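Local coordinates for protein 2-aminomuconate 6-semialdehyde dehydrogenase (Burkholderia cenocepacia, PDB 4U3W) that probably oxidises 2-aminomuconate 6-semialdehyde to 2-aminomuconate with NAD+, as a tetrameric member of the aldehyde dehydrogenase family, at residues A[158-163]-A[491-497]. Numbering follows the deposited sequence.
Sequences VTRKPL and LDFYSEL. With MG (magnesium ion), chain E.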
loop_
_atom_site.group_PDB
_atom_site.type_symbol
_atom_site.label_atom_id
_atom_site.label_comp_id
_atom_site.label_asym_id
_atom_site.label_seq_id
_atom_site.Cartn_x
_atom_site.Cartn_y
_atom_site.Cartn_z
ATOM N N VAL A 158 2.114 10.971 7.246
ATOM C CA VAL A 158 3.472 10.563 7.532
ATOM C C VAL A 158 4.466 11.141 6.543
ATOM O O VAL A 158 4.363 10.871 5.361
ATOM C CB VAL A 158 3.603 9.030 7.541
ATOM C CG1 VAL A 158 5.075 8.658 7.870
ATOM C CG2 VAL A 158 2.656 8.480 8.585
ATOM N N THR A 159 5.375 12.005 7.023
ATOM C CA THR A 159 6.387 12.632 6.178
ATOM C C THR A 159 7.734 11.917 6.355
ATOM O O THR A 159 7.940 11.197 7.330
ATOM C CB THR A 159 6.587 14.121 6.508
ATOM O OG1 THR A 159 7.211 14.256 7.804
ATOM C CG2 THR A 159 5.243 14.861 6.495
ATOM N N ARG A 160 8.641 12.087 5.391
ATOM C CA ARG A 160 9.994 11.497 5.457
ATOM C C ARG A 160 10.935 12.651 5.229
ATOM O O ARG A 160 10.654 13.531 4.394
ATOM C CB ARG A 160 10.187 10.415 4.396
ATOM C CG ARG A 160 9.364 9.127 4.595
ATOM C CD ARG A 160 9.971 8.051 3.670
ATOM N NE ARG A 160 9.242 6.787 3.596
ATOM C CZ ARG A 160 8.621 6.344 2.493
ATOM N NH1 ARG A 160 8.639 7.071 1.379
ATOM N NH2 ARG A 160 7.970 5.177 2.491
ATOM N N LYS A 161 11.999 12.729 6.021
ATOM C CA LYS A 161 13.036 13.677 5.742
ATOM C C LYS A 161 14.349 12.847 5.829
ATOM O O LYS A 161 14.339 11.731 6.363
ATOM C CB LYS A 161 12.997 14.901 6.738
ATOM C CG LYS A 161 13.117 14.558 8.231
ATOM C CD LYS A 161 13.269 15.836 9.207
ATOM C CE LYS A 161 11.952 16.609 9.313
ATOM N NZ LYS A 161 10.847 15.758 9.832
ATOM N N PRO A 162 15.457 13.374 5.321
ATOM C CA PRO A 162 16.692 12.584 5.432
ATOM C C PRO A 162 17.055 12.269 6.905
ATOM O O PRO A 162 16.767 13.146 7.755
ATOM C CB PRO A 162 17.753 13.518 4.840
ATOM C CG PRO A 162 17.031 14.636 4.145
ATOM C CD PRO A 162 15.684 14.725 4.754
ATOM N N LEU A 163 17.670 11.107 7.202
ATOM C CA LEU A 163 18.390 10.912 8.496
ATOM C C LEU A 163 19.451 11.989 8.737
ATOM O O LEU A 163 19.602 12.511 9.853
ATOM C CB LEU A 163 19.073 9.549 8.556
ATOM C CG LEU A 163 18.268 8.257 8.664
ATOM C CD1 LEU A 163 19.183 7.024 8.683
ATOM C CD2 LEU A 163 17.492 8.322 9.958
ATOM N N LEU A 491 13.626 3.276 1.238
ATOM C CA LEU A 491 12.971 4.558 1.429
ATOM C C LEU A 491 12.834 4.887 2.946
ATOM O O LEU A 491 13.104 6.022 3.373
ATOM C CB LEU A 491 11.579 4.536 0.793
ATOM C CG LEU A 491 11.509 4.429 -0.752
ATOM C CD1 LEU A 491 10.073 4.717 -1.286
ATOM C CD2 LEU A 491 12.586 5.203 -1.540
ATOM N N ASP A 492 12.392 3.897 3.732
ATOM C CA ASP A 492 12.171 4.094 5.158
ATOM C C ASP A 492 13.494 4.104 5.925
ATOM O O ASP A 492 13.647 4.924 6.838
ATOM C CB ASP A 492 11.255 3.015 5.756
ATOM C CG ASP A 492 9.809 3.184 5.337
ATOM O OD1 ASP A 492 9.436 4.289 4.853
ATOM O OD2 ASP A 492 9.060 2.210 5.511
ATOM N N PHE A 493 14.452 3.249 5.548
ATOM C CA PHE A 493 15.675 3.222 6.340
ATOM C C PHE A 493 16.454 4.539 6.240
ATOM O O PHE A 493 16.941 5.052 7.246
ATOM C CB PHE A 493 16.633 2.114 5.952
ATOM C CG PHE A 493 17.907 2.192 6.721
ATOM C CD1 PHE A 493 17.927 1.808 8.060
ATOM C CD2 PHE A 493 19.080 2.707 6.150
ATOM C CE1 PHE A 493 19.118 1.905 8.832
ATOM C CE2 PHE A 493 20.270 2.821 6.903
ATOM C CZ PHE A 493 20.293 2.409 8.245
ATOM N N TYR A 494 16.624 5.034 5.026
ATOM C CA TYR A 494 17.427 6.221 4.808
ATOM C C TYR A 494 16.674 7.538 5.098
ATOM O O TYR A 494 17.163 8.610 4.705
ATOM C CB TYR A 494 17.964 6.226 3.375
ATOM C CG TYR A 494 18.962 5.094 3.140
ATOM C CD1 TYR A 494 20.311 5.220 3.527
ATOM C CD2 TYR A 494 18.551 3.896 2.554
ATOM C CE1 TYR A 494 21.216 4.172 3.333
ATOM C CE2 TYR A 494 19.438 2.848 2.344
ATOM C CZ TYR A 494 20.764 2.982 2.720
ATOM O OH TYR A 494 21.621 1.937 2.514
ATOM N N SER A 495 15.504 7.443 5.751
ATOM C CA SER A 495 14.699 8.601 6.162
ATOM C C SER A 495 14.279 8.549 7.633
ATOM O O SER A 495 14.068 7.454 8.168
ATOM C CB SER A 495 13.405 8.709 5.330
ATOM O OG SER A 495 13.699 9.027 4.000
ATOM N N GLU A 496 14.062 9.718 8.245
ATOM C CA GLU A 496 13.311 9.728 9.505
ATOM C C GLU A 496 11.817 9.917 9.143
ATOM O O GLU A 496 11.482 10.852 8.412
ATOM C CB GLU A 496 13.766 10.836 10.474
ATOM C CG GLU A 496 15.012 10.464 11.403
ATOM C CD GLU A 496 14.837 9.232 12.380
ATOM O OE1 GLU A 496 13.748 8.700 12.586
ATOM O OE2 GLU A 496 15.844 8.789 12.955
ATOM N N LEU A 497 10.963 9.011 9.625
ATOM C CA LEU A 497 9.503 9.142 9.491
ATOM C C LEU A 497 9.013 10.101 10.561
ATOM O O LEU A 497 9.382 9.937 11.732
ATOM C CB LEU A 497 8.794 7.814 9.687
ATOM C CG LEU A 497 8.710 6.916 8.468
ATOM C CD1 LEU A 497 10.113 6.647 7.913
ATOM C CD2 LEU A 497 7.938 5.618 8.805
HETATM MG MG MG E . 13.840 5.669 9.023
HETATM O O HOH W 1 15.769 4.654 9.663
HETATM O O HOH W 2 12.680 6.796 10.975
#
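Arg-160 grips Asp-492 side-on in a salt bridge, NE at 2.8 Å and NH2 at 2.9 Å both reaching the single oxygen OD1. NE meets it nearly along the C-O axis and NH2 from the syn side, through bent N-H...O angles of 136° and 130°, with the guanidinium and carboxylate planes 53° apart; OD2 instead pairs with Arg-488 of a second subunit. This bridge ties the end of helix 487-493 to an antiparallel strand pair at the base of what is probably the oligomerisation arm of the aldehyde dehydrogenase fold. Within the strand pair, Lys-161 N donates to Glu-496 O over 3.1 Å, and Glu-496 N returns a 2.8 Å bond to Lys-161 O. Where helix turns into strand, a magnesium ion is bound by Asp-492 O at 2.3 Å, Ser-495 O at 2.0 Å and two waters, one also bonded to Glu-496 OE1, whose salt-bridge partner is Arg-484 of the second subunit. Extended from CG to NE, Arg-160 runs past Ser-495 CB to bring one guanidinium face against Leu-491, whose CB lies 3.8 Å above the plane, over its centre. Beyond Pro-162, Leu-163 crosses Glu-496 at about a right angle, its CD2 lying 3.6 Å from Glu-496 CG.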